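Local coordinates for enterobactin synthetase component F-related protein (Vibrio cholerae serotype O1, PDB 4OXI), which probably activates glycine as glycyl-adenylate at the expense of ATP, as an adenylation domain of a lipopolysaccharide-modification pathway linked to antimicrobial peptide resistance, at residues Q320-H325 with E346-A351; S333-Q338 with Q354-L359; Q338-D343 with A381-G386. All coordinates share one frame; numbering follows the deposited sequence.

In the fold
The three contacts gather round one beta-alpha-beta unit, strand 332-336, helix 342-352 and strand 356-360, within the AMP-binding family region. Contact 2 pairs the two parallel strands; contact 1 seats the later turns of the helix against the loop after helix 311-318; contact 3 ties the start of the same helix to the loop 381-386. Contacts 2 and 3, with centres about 9 Å apart, share Gln338, and both border the adenine of glycyl-adenosine-5'-phosphate; Asn358 joins them by a hydrogen bond to Pro384 O. Contact 1 lies farther out, its centre about 14 Å from that of contact 2 and about 17 Å from that of contact 3. Its Trp348 side chain reaches Ser333 and Phe335 but stays about 14 Å from the ligand.

Contact 1. Residues Q320-H325 with E346-A351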
loop_
_atom_site.group_PDB
_atom_site.type_symbol
_atom_site.label_atom_id
_atom_site.label_comp_id
_atom_site.label_asym_id
_atom_site.label_seq_id
_atom_site.Cartn_x
_atom_site.Cartn_y
_atom_site.Cartn_z
ATOM N N GLN A 320 -13.475 9.153 21.232
ATOM C CA GLN A 320 -13.053 9.416 22.609
ATOM C C GLN A 320 -12.265 8.245 23.211
ATOM O O GLN A 320 -12.557 7.808 24.321
ATOM C CB GLN A 320 -14.279 9.744 23.474
ATOM C CG GLN A 320 -15.306 10.648 22.768
ATOM C CD GLN A 320 -16.599 10.838 23.560
ATOM O OE1 GLN A 320 -16.621 10.705 24.788
ATOM N NE2 GLN A 320 -17.680 11.152 22.853
ATOM N N THR A 321 -11.270 7.741 22.478
ATOM C CA THR A 321 -10.488 6.584 22.921
ATOM C C THR A 321 -9.015 6.906 23.119
ATOM O O THR A 321 -8.228 6.034 23.497
ATOM C CB THR A 321 -10.572 5.400 21.922
ATOM O OG1 THR A 321 -10.246 5.852 20.597
ATOM C CG2 THR A 321 -11.952 4.787 21.922
ATOM N N LEU A 322 -8.639 8.149 22.854
ATOM C CA LEU A 322 -7.233 8.516 22.871
ATOM C C LEU A 322 -6.884 9.318 24.111
ATOM O O LEU A 322 -6.364 10.428 24.010
ATOM C CB LEU A 322 -6.888 9.348 21.633
ATOM C CG LEU A 322 -6.123 8.720 20.469
ATOM C CD1 LEU A 322 -5.395 9.802 19.673
ATOM C CD2 LEU A 322 -5.153 7.656 20.944
ATOM N N THR A 323 -7.155 8.775 25.285
ATOM C CA THR A 323 -6.805 9.497 26.499
ATOM C C THR A 323 -5.327 9.262 26.801
ATOM O O THR A 323 -4.762 8.255 26.373
ATOM C CB THR A 323 -7.686 9.067 27.675
ATOM O OG1 THR A 323 -7.406 7.705 28.001
ATOM C CG2 THR A 323 -9.155 9.195 27.300
ATOM N N PRO A 324 -4.686 10.210 27.505
ATOM C CA PRO A 324 -3.271 10.030 27.849
ATOM C C PRO A 324 -3.020 8.717 28.578
ATOM O O PRO A 324 -3.852 8.283 29.376
ATOM C CB PRO A 324 -2.990 11.224 28.765
ATOM C CG PRO A 324 -3.891 12.304 28.214
ATOM C CD PRO A 324 -5.158 11.579 27.799
ATOM N N HIS A 325 -1.895 8.088 28.259
ATOM C CA HIS A 325 -1.470 6.822 28.851
ATOM C C HIS A 325 -2.366 5.628 28.516
ATOM O O HIS A 325 -2.136 4.530 29.020
ATOM C CB HIS A 325 -1.309 6.965 30.370
ATOM C CG HIS A 325 -0.478 8.142 30.775
ATOM N ND1 HIS A 325 0.900 8.114 30.777
ATOM C CD2 HIS A 325 -0.831 9.386 31.181
ATOM C CE1 HIS A 325 1.361 9.292 31.165
ATOM N NE2 HIS A 325 0.331 10.081 31.415
ATOM N N GLU A 346 0.774 14.796 18.483
ATOM C CA GLU A 346 0.890 15.038 19.925
ATOM C C GLU A 346 -0.135 14.235 20.718
ATOM O O GLU A 346 0.208 13.597 21.716
ATOM C CB GLU A 346 0.779 16.531 20.262
ATOM C CG GLU A 346 0.629 16.833 21.761
ATOM C CD GLU A 346 1.844 16.431 22.605
ATOM O OE1 GLU A 346 2.937 16.189 22.039
ATOM O OE2 GLU A 346 1.703 16.361 23.847
ATOM N N GLN A 347 -1.384 14.240 20.261
ATOM C CA GLN A 347 -2.420 13.496 20.961
ATOM C C GLN A 347 -2.186 11.985 20.913
ATOM O O GLN A 347 -2.496 11.276 21.867
ATOM C CB GLN A 347 -3.802 13.868 20.428
ATOM C CG GLN A 347 -4.269 15.233 20.914
ATOM C CD GLN A 347 -5.522 15.705 20.212
ATOM O OE1 GLN A 347 -5.455 16.287 19.124
ATOM N NE2 GLN A 347 -6.674 15.461 20.825
ATOM N N TRP A 348 -1.626 11.486 19.815
ATOM C CA TRP A 348 -1.356 10.059 19.737
ATOM C C TRP A 348 -0.192 9.734 20.664
ATOM O O TRP A 348 -0.226 8.728 21.377
ATOM C CB TRP A 348 -1.058 9.619 18.296
ATOM C CG TRP A 348 -0.914 8.117 18.133
ATOM C CD1 TRP A 348 0.227 7.383 18.269
ATOM C CD2 TRP A 348 -1.951 7.186 17.799
ATOM N NE1 TRP A 348 -0.034 6.045 18.034
ATOM C CE2 TRP A 348 -1.366 5.901 17.743
ATOM C CE3 TRP A 348 -3.320 7.315 17.529
ATOM C CZ2 TRP A 348 -2.102 4.753 17.437
ATOM C CZ3 TRP A 348 -4.055 6.171 17.230
ATOM C CH2 TRP A 348 -3.443 4.909 17.187
ATOM N N GLN A 349 0.827 10.594 20.672
ATOM C CA GLN A 349 1.997 10.355 21.518
ATOM C C GLN A 349 1.676 10.421 23.023
ATOM O O GLN A 349 2.277 9.700 23.823
ATOM C CB GLN A 349 3.153 11.302 21.160
ATOM C CG GLN A 349 4.412 11.054 22.004
ATOM C CD GLN A 349 5.679 11.531 21.322
ATOM O OE1 GLN A 349 5.975 12.733 21.295
ATOM N NE2 GLN A 349 6.440 10.591 20.763
ATOM N N GLN A 350 0.724 11.269 23.409
ATOM C CA GLN A 350 0.295 11.313 24.810
ATOM C C GLN A 350 -0.355 10.003 25.226
ATOM O O GLN A 350 -0.228 9.576 26.376
ATOM C CB GLN A 350 -0.653 12.486 25.066
ATOM C CG GLN A 350 0.059 13.832 25.231
ATOM C CD GLN A 350 1.075 13.825 26.372
ATOM O OE1 GLN A 350 0.702 13.841 27.550
ATOM N NE2 GLN A 350 2.365 13.789 26.026
ATOM N N ALA A 351 -1.049 9.353 24.295
ATOM C CA ALA A 351 -1.666 8.059 24.602
ATOM C C ALA A 351 -0.627 6.967 24.745
ATOM O O ALA A 351 -0.756 6.109 25.613
ATOM C CB ALA A 351 -2.685 7.677 23.552
#
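Leu322 sets its forked end against helix 342-352. Both methyls, CD1 and CD2, lie 3.9 Å from CE3 of the Trp348 indole, and CD2 also reaches the CB of Ala351 at 3.6 Å. The leucine chain runs roughly perpendicular to the tryptophan side chain, which brings the fork rather than its length to the indole. A branched apolar end suits this buried place, since it also packs on Ala316 and Leu317 of helix 311-318. Alanine suits its position because the methyl is small enough for the loop backbone to come close: the CB of Ala351 is also 3.6 Å from the carbonyl O of Thr323, and the CA atoms of Pro324 and Ala351 are 4.1 Å apart.

Beyond this apolar patch the contact becomes polar and more exposed. The backbone N of His325 donates to the O of Gln350 at 2.9 Å, a nearly straight bond (171° at the hydrogen) whose donor is tilted 23° from the carbonyl plane. The CA of Pro324 adds a C-H...O contact to the same oxygen at 3.4 Å. Gln353 NE2 also bonds to it, so this carbonyl near the end of the helix has partners from both the loop and the chain that follows.

What positions the indole lies further in. With CG anti to the backbone N (chi1 -174°), Trp348 extends toward the sheet, its large ring spanning from Leu322 to Phe335, which it meets edge-to-face, while Ser333 OG satisfies NE1. Helix 311-318 ends in a Schellman motif with Gln320, at positive phi, as its C-prime residue. The arrangement is that of an alpha/beta layer, in which the loop following one helix packs on the helix of the adjoining beta-alpha-beta unit.

Contact 2. Residues S333-Q338 with Q354-L359. With GAP (glycyl-adenosine-5'-phosphate), chain B.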
loop_
_atom_site.group_PDB
_atom_site.type_symbol
_atom_site.label_atom_id
_atom_site.label_comp_id
_atom_site.label_asym_id
_atom_site.label_seq_id
_atom_site.Cartn_x
_atom_site.Cartn_y
_atom_site.Cartn_z
ATOM N N SER A 333 4.963 3.863 16.719
ATOM C CA SER A 333 3.812 4.293 15.933
ATOM C C SER A 333 4.308 4.930 14.658
ATOM O O SER A 333 4.973 5.977 14.708
ATOM C CB SER A 333 3.005 5.339 16.703
ATOM O OG SER A 333 2.344 4.765 17.821
ATOM N N PHE A 334 3.996 4.325 13.513
ATOM C CA PHE A 334 4.371 4.942 12.242
ATOM C C PHE A 334 3.124 5.466 11.534
ATOM O O PHE A 334 2.070 4.822 11.568
ATOM C CB PHE A 334 5.067 3.940 11.321
ATOM C CG PHE A 334 6.363 3.384 11.853
ATOM C CD1 PHE A 334 7.572 3.985 11.538
ATOM C CD2 PHE A 334 6.378 2.217 12.608
ATOM C CE1 PHE A 334 8.780 3.452 11.999
ATOM C CE2 PHE A 334 7.561 1.687 13.066
ATOM C CZ PHE A 334 8.772 2.307 12.757
ATOM N N PHE A 335 3.241 6.618 10.886
ATOM C CA PHE A 335 2.155 7.131 10.061
ATOM C C PHE A 335 2.689 7.506 8.685
ATOM O O PHE A 335 3.783 8.067 8.570
ATOM C CB PHE A 335 1.460 8.306 10.752
ATOM C CG PHE A 335 0.796 7.913 12.046
ATOM C CD1 PHE A 335 -0.355 7.132 12.043
ATOM C CD2 PHE A 335 1.346 8.274 13.263
ATOM C CE1 PHE A 335 -0.963 6.735 13.238
ATOM C CE2 PHE A 335 0.741 7.888 14.459
ATOM C CZ PHE A 335 -0.406 7.109 14.444
ATOM N N CYS A 336 1.940 7.157 7.639
ATOM C CA CYS A 336 2.376 7.428 6.276
ATOM C C CYS A 336 1.169 7.720 5.426
ATOM O O CYS A 336 0.074 7.202 5.696
ATOM C CB CYS A 336 3.089 6.208 5.685
ATOM S SG CYS A 336 3.865 6.513 4.053
ATOM N N GLY A 337 1.352 8.541 4.399
ATOM C CA GLY A 337 0.322 8.677 3.387
ATOM C C GLY A 337 -0.300 10.046 3.226
ATOM O O GLY A 337 -0.723 10.393 2.120
ATOM N N GLN A 338 -0.381 10.799 4.323
ATOM C CA GLN A 338 -0.977 12.132 4.332
ATOM C C GLN A 338 -0.198 13.004 5.295
ATOM O O GLN A 338 0.502 12.487 6.175
ATOM C CB GLN A 338 -2.418 12.085 4.844
ATOM C CG GLN A 338 -3.210 10.918 4.362
ATOM C CD GLN A 338 -4.601 10.888 4.944
ATOM O OE1 GLN A 338 -4.917 10.038 5.785
ATOM N NE2 GLN A 338 -5.450 11.818 4.496
ATOM N N GLN A 354 5.167 7.129 23.794
ATOM C CA GLN A 354 6.290 6.489 23.113
ATOM C C GLN A 354 6.525 7.041 21.692
ATOM O O GLN A 354 5.716 7.828 21.200
ATOM C CB GLN A 354 6.111 4.968 23.193
ATOM C CG GLN A 354 6.425 4.462 24.610
ATOM C CD GLN A 354 6.102 3.003 24.821
ATOM O OE1 GLN A 354 6.994 2.166 24.855
ATOM N NE2 GLN A 354 4.819 2.690 24.985
ATOM N N PRO A 355 7.662 6.687 21.058
ATOM C CA PRO A 355 7.995 7.314 19.768
ATOM C C PRO A 355 6.913 7.244 18.666
ATOM O O PRO A 355 6.224 6.233 18.504
ATOM C CB PRO A 355 9.248 6.550 19.326
ATOM C CG PRO A 355 9.936 6.183 20.622
ATOM C CD PRO A 355 8.807 5.924 21.611
ATOM N N VAL A 356 6.783 8.342 17.925
ATOM C CA VAL A 356 5.882 8.446 16.792
ATOM C C VAL A 356 6.757 8.819 15.603
ATOM O O VAL A 356 7.576 9.720 15.713
ATOM C CB VAL A 356 4.835 9.546 17.036
ATOM C CG1 VAL A 356 4.052 9.832 15.785
ATOM C CG2 VAL A 356 3.893 9.143 18.182
ATOM N N ILE A 357 6.610 8.118 14.481
ATOM C CA ILE A 357 7.494 8.318 13.335
ATOM C C ILE A 357 6.682 8.704 12.104
ATOM O O ILE A 357 5.756 7.982 11.728
ATOM C CB ILE A 357 8.270 7.026 12.997
ATOM C CG1 ILE A 357 8.964 6.447 14.232
ATOM C CG2 ILE A 357 9.270 7.262 11.866
ATOM C CD1 ILE A 357 9.898 7.417 14.907
ATOM N N ASN A 358 7.010 9.833 11.479
ATOM C CA ASN A 358 6.353 10.235 10.230
ATOM C C ASN A 358 7.108 9.571 9.094
ATOM O O ASN A 358 8.328 9.685 9.035
ATOM C CB ASN A 358 6.380 11.767 10.063
ATOM C CG ASN A 358 5.458 12.266 8.944
ATOM O OD1 ASN A 358 4.618 11.523 8.428
ATOM N ND2 ASN A 358 5.595 13.546 8.589
ATOM N N LEU A 359 6.413 8.852 8.215
ATOM C CA LEU A 359 7.074 8.233 7.063
ATOM C C LEU A 359 6.503 8.837 5.797
ATOM O O LEU A 359 5.292 9.050 5.720
ATOM C CB LEU A 359 6.825 6.726 7.020
ATOM C CG LEU A 359 7.410 5.794 8.070
ATOM C CD1 LEU A 359 7.025 4.311 7.798
ATOM C CD2 LEU A 359 8.890 5.953 8.072
HETATM N N GAP B . 3.555 4.335 0.126
HETATM C CA GAP B . 2.788 5.140 1.122
HETATM C C GAP B . 1.727 5.907 0.356
HETATM O O GAP B . 0.916 6.632 0.902
HETATM P PA GAP B . 0.689 6.380 -2.145
HETATM O O1A GAP B . 1.380 6.164 -3.468
HETATM O O2A GAP B . -0.711 5.839 -1.903
HETATM O O3A GAP B . 1.717 5.754 -1.087
HETATM C "C5'" GAP B . 1.893 8.709 -2.188
HETATM O "O5'" GAP B . 0.712 7.966 -1.880
HETATM C "C4'" GAP B . 1.633 10.176 -1.911
HETATM O "O4'" GAP B . 1.093 10.322 -0.595
HETATM C "C3'" GAP B . 2.896 11.008 -1.871
HETATM O "O3'" GAP B . 3.295 11.403 -3.182
HETATM C "C2'" GAP B . 2.477 12.175 -0.992
HETATM O "O2'" GAP B . 1.661 13.076 -1.725
HETATM C "C1'" GAP B . 1.512 11.556 -0.015
HETATM N N9 GAP B . 2.217 11.267 1.254
HETATM C C8 GAP B . 2.738 10.077 1.608
HETATM N N7 GAP B . 3.303 10.137 2.840
HETATM C C5 GAP B . 3.153 11.404 3.285
HETATM C C6 GAP B . 3.535 12.150 4.502
HETATM N N6 GAP B . 4.184 11.529 5.524
HETATM N N1 GAP B . 3.195 13.459 4.561
HETATM C C2 GAP B . 2.538 14.082 3.555
HETATM N N3 GAP B . 2.164 13.457 2.421
HETATM C C4 GAP B . 2.435 12.143 2.236
HETATM O O HOH W 1 4.189 5.072 20.066
HETATM O O HOH W 2 1.549 10.466 7.761
#
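Strands 332-336 and 356-360 are the two parallel strands of a beta-alpha-beta unit, and their C-terminal ends form part of the adenylate pocket. Ser333 N donates to Pro355 O, and the alternating bonds continue through Ile357 N to Ser333 O (2.7 Å), Phe335 N to Ile357 O (3.0 Å) and Leu359 N to Phe335 O (2.8 Å). On one face the Phe334 ring lies alongside Ile357, CD1 being 3.4 Å from its CB, and the same CD1 meets CD1 of Leu359. On the other, CG1 of Val356 reaches the edge of the Phe335 ring, and a water links Ser333 OG, which also bonds Trp348 NE1, to Pro355 O. Beta-branched Val356 and Ile357 suit a strand; Phe334, Phe335 and Leu359 add apolar surface.

Gly337 suits its backbone angles (phi 118°), where a CB would jam against the preceding carbonyl O. Near the C-terminal end of strand 356-360, adenine N6 donates to Leu359 O at 2.7 Å, the straighter bond, and to Asn358 OD1 at 2.9 Å, a bent one (133°). Asn358 ND2 bonds Pro384 O, fixing the amide's rotation. Two acceptors at one exocyclic amine would suit adenine and disfavour a purine with a carbonyl there.

Contact 3. Residues Q338-D343 with A381-G386; sequences QALLHD and ASVPIG. With GAP (glycyl-adenosine-5'-phosphate), chain B.
Two backbone hydrogen bonds join Leu340-His342 to Ala381-Val383, forming a single bridge between Leu341 and Ser382. Val383 N donates to Leu340 O at 3.0 Å in an almost straight line (176°). His342 N donates to Ala381 O at 3.1 Å, lying well above that carbonyl's plane; this occupies an amide of the first helical turn, just after the N-cap residue Leu341.

Apolar contact comes from Leu340 and Val383, whose side chains run alongside each other in the same direction, CG of the leucine 3.8 Å from CG2 of the valine; both also touch Asn358, and their apolar branches suit this buried spot. Toward the ligand, Ile385 CG2 approaches adenine N1 at 3.6 Å.

Water extends the polar links. One molecule, in the plane of the His342 ring at its edge, lies 2.8 Å from ND1 and donates to Ser382 O; another accepts from Leu340 N and gives a weak bond to Val383 O. An imidazole suits this place, able to meet water at its edge while its ring meets that of Phe374.

The contact lies between the start of helix 342-352 and strand 460-466, whose Ile462 touches Ser382 and Pro384, with strands 356-360 and 370-373 bordering Val383.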
loop_
_atom_site.group_PDB
_atom_site.type_symbol
_atom_site.label_atom_id
_atom_site.label_comp_id
_atom_site.label_asym_id
_atom_site.label_seq_id
_atom_site.Cartn_x
_atom_site.Cartn_y
_atom_site.Cartn_z
ATOM N N GLN A 338 -0.381 10.799 4.323
ATOM C CA GLN A 338 -0.977 12.132 4.332
ATOM C C GLN A 338 -0.198 13.004 5.295
ATOM O O GLN A 338 0.502 12.487 6.175
ATOM C CB GLN A 338 -2.418 12.085 4.844
ATOM C CG GLN A 338 -3.210 10.918 4.362
ATOM C CD GLN A 338 -4.601 10.888 4.944
ATOM O OE1 GLN A 338 -4.917 10.038 5.785
ATOM N NE2 GLN A 338 -5.450 11.818 4.496
ATOM N N ALA A 339 -0.349 14.319 5.154
ATOM C CA ALA A 339 0.291 15.276 6.058
ATOM C C ALA A 339 -0.043 14.961 7.508
ATOM O O ALA A 339 -1.219 14.830 7.874
ATOM C CB ALA A 339 -0.114 16.704 5.715
ATOM N N LEU A 340 0.998 14.791 8.322
ATOM C CA LEU A 340 0.813 14.515 9.744
ATOM C C LEU A 340 0.790 15.847 10.478
ATOM O O LEU A 340 1.766 16.598 10.443
ATOM C CB LEU A 340 1.951 13.636 10.270
ATOM C CG LEU A 340 1.910 13.239 11.742
ATOM C CD1 LEU A 340 0.614 12.506 12.052
ATOM C CD2 LEU A 340 3.104 12.370 12.099
ATOM N N LEU A 341 -0.326 16.168 11.116
ATOM C CA LEU A 341 -0.401 17.431 11.840
ATOM C C LEU A 341 0.192 17.311 13.234
ATOM O O LEU A 341 0.046 16.275 13.889
ATOM C CB LEU A 341 -1.835 17.940 11.899
ATOM C CG LEU A 341 -2.147 18.704 10.618
ATOM C CD1 LEU A 341 -3.533 19.265 10.639
ATOM C CD2 LEU A 341 -1.149 19.825 10.470
ATOM N N HIS A 342 0.880 18.364 13.667
ATOM C CA HIS A 342 1.577 18.350 14.941
ATOM C C HIS A 342 0.632 17.975 16.069
ATOM O O HIS A 342 0.959 17.110 16.896
ATOM C CB HIS A 342 2.218 19.704 15.241
ATOM C CG HIS A 342 3.026 19.706 16.498
ATOM N ND1 HIS A 342 4.382 19.454 16.509
ATOM C CD2 HIS A 342 2.662 19.874 17.792
ATOM C CE1 HIS A 342 4.823 19.490 17.754
ATOM N NE2 HIS A 342 3.800 19.743 18.551
ATOM N N ASP A 343 -0.539 18.611 16.083
ATOM C CA ASP A 343 -1.537 18.390 17.128
ATOM C C ASP A 343 -2.078 16.959 17.148
ATOM O O ASP A 343 -2.395 16.419 18.219
ATOM C CB ASP A 343 -2.683 19.408 17.013
ATOM C CG ASP A 343 -2.232 20.839 17.326
ATOM O OD1 ASP A 343 -1.235 21.009 18.072
ATOM O OD2 ASP A 343 -2.874 21.795 16.822
ATOM N N ALA A 381 3.601 23.681 13.007
ATOM C CA ALA A 381 2.204 23.271 12.818
ATOM C C ALA A 381 2.047 21.873 12.201
ATOM O O ALA A 381 1.009 21.218 12.367
ATOM C CB ALA A 381 1.466 24.294 11.990
ATOM N N SER A 382 3.065 21.426 11.473
ATOM C CA SER A 382 3.040 20.096 10.865
ATOM C C SER A 382 4.327 19.359 11.194
ATOM O O SER A 382 5.335 19.975 11.551
ATOM C CB SER A 382 2.921 20.206 9.353
ATOM O OG SER A 382 4.048 20.903 8.847
ATOM N N VAL A 383 4.290 18.041 11.072
ATOM C CA VAL A 383 5.474 17.224 11.276
ATOM C C VAL A 383 6.201 17.125 9.947
ATOM O O VAL A 383 5.593 16.793 8.923
ATOM C CB VAL A 383 5.089 15.829 11.779
ATOM C CG1 VAL A 383 6.323 14.974 12.021
ATOM C CG2 VAL A 383 4.248 15.938 13.045
ATOM N N PRO A 384 7.500 17.442 9.943
ATOM C CA PRO A 384 8.328 17.297 8.735
ATOM C C PRO A 384 8.287 15.861 8.208
ATOM O O PRO A 384 8.068 14.943 8.997
ATOM C CB PRO A 384 9.742 17.599 9.239
ATOM C CG PRO A 384 9.536 18.460 10.489
ATOM C CD PRO A 384 8.237 18.014 11.088
ATOM N N ILE A 385 8.500 15.665 6.908
ATOM C CA ILE A 385 8.656 14.308 6.375
ATOM C C ILE A 385 10.108 13.851 6.541
ATOM O O ILE A 385 10.430 12.674 6.366
ATOM C CB ILE A 385 8.207 14.189 4.901
ATOM C CG1 ILE A 385 8.878 15.243 4.019
ATOM C CG2 ILE A 385 6.695 14.338 4.790
ATOM C CD1 ILE A 385 8.668 14.975 2.495
ATOM N N GLY A 386 10.989 14.791 6.873
ATOM C CA GLY A 386 12.298 14.426 7.400
ATOM C C GLY A 386 13.401 14.326 6.374
ATOM O O GLY A 386 13.582 15.218 5.533
HETATM N N GAP B . 3.555 4.335 0.126
HETATM C CA GAP B . 2.788 5.140 1.122
HETATM C C GAP B . 1.727 5.907 0.356
HETATM O O GAP B . 0.916 6.632 0.902
HETATM P PA GAP B . 0.689 6.380 -2.145
HETATM O O1A GAP B . 1.380 6.164 -3.468
HETATM O O2A GAP B . -0.711 5.839 -1.903
HETATM O O3A GAP B . 1.717 5.754 -1.087
HETATM C "C5'" GAP B . 1.893 8.709 -2.188
HETATM O "O5'" GAP B . 0.712 7.966 -1.880
HETATM C "C4'" GAP B . 1.633 10.176 -1.911
HETATM O "O4'" GAP B . 1.093 10.322 -0.595
HETATM C "C3'" GAP B . 2.896 11.008 -1.871
HETATM O "O3'" GAP B . 3.295 11.403 -3.182
HETATM C "C2'" GAP B . 2.477 12.175 -0.992
HETATM O "O2'" GAP B . 1.661 13.076 -1.725
HETATM C "C1'" GAP B . 1.512 11.556 -0.015
HETATM N N9 GAP B . 2.217 11.267 1.254
HETATM C C8 GAP B . 2.738 10.077 1.608
HETATM N N7 GAP B . 3.303 10.137 2.840
HETATM C C5 GAP B . 3.153 11.404 3.285
HETATM C C6 GAP B . 3.535 12.150 4.502
HETATM N N6 GAP B . 4.184 11.529 5.524
HETATM N N1 GAP B . 3.195 13.459 4.561
HETATM C C2 GAP B . 2.538 14.082 3.555
HETATM N N3 GAP B . 2.164 13.457 2.421
HETATM C C4 GAP B . 2.435 12.143 2.236
HETATM O O HOH W 3 3.693 14.814 7.089
HETATM O O HOH W 4 6.353 19.159 14.524
#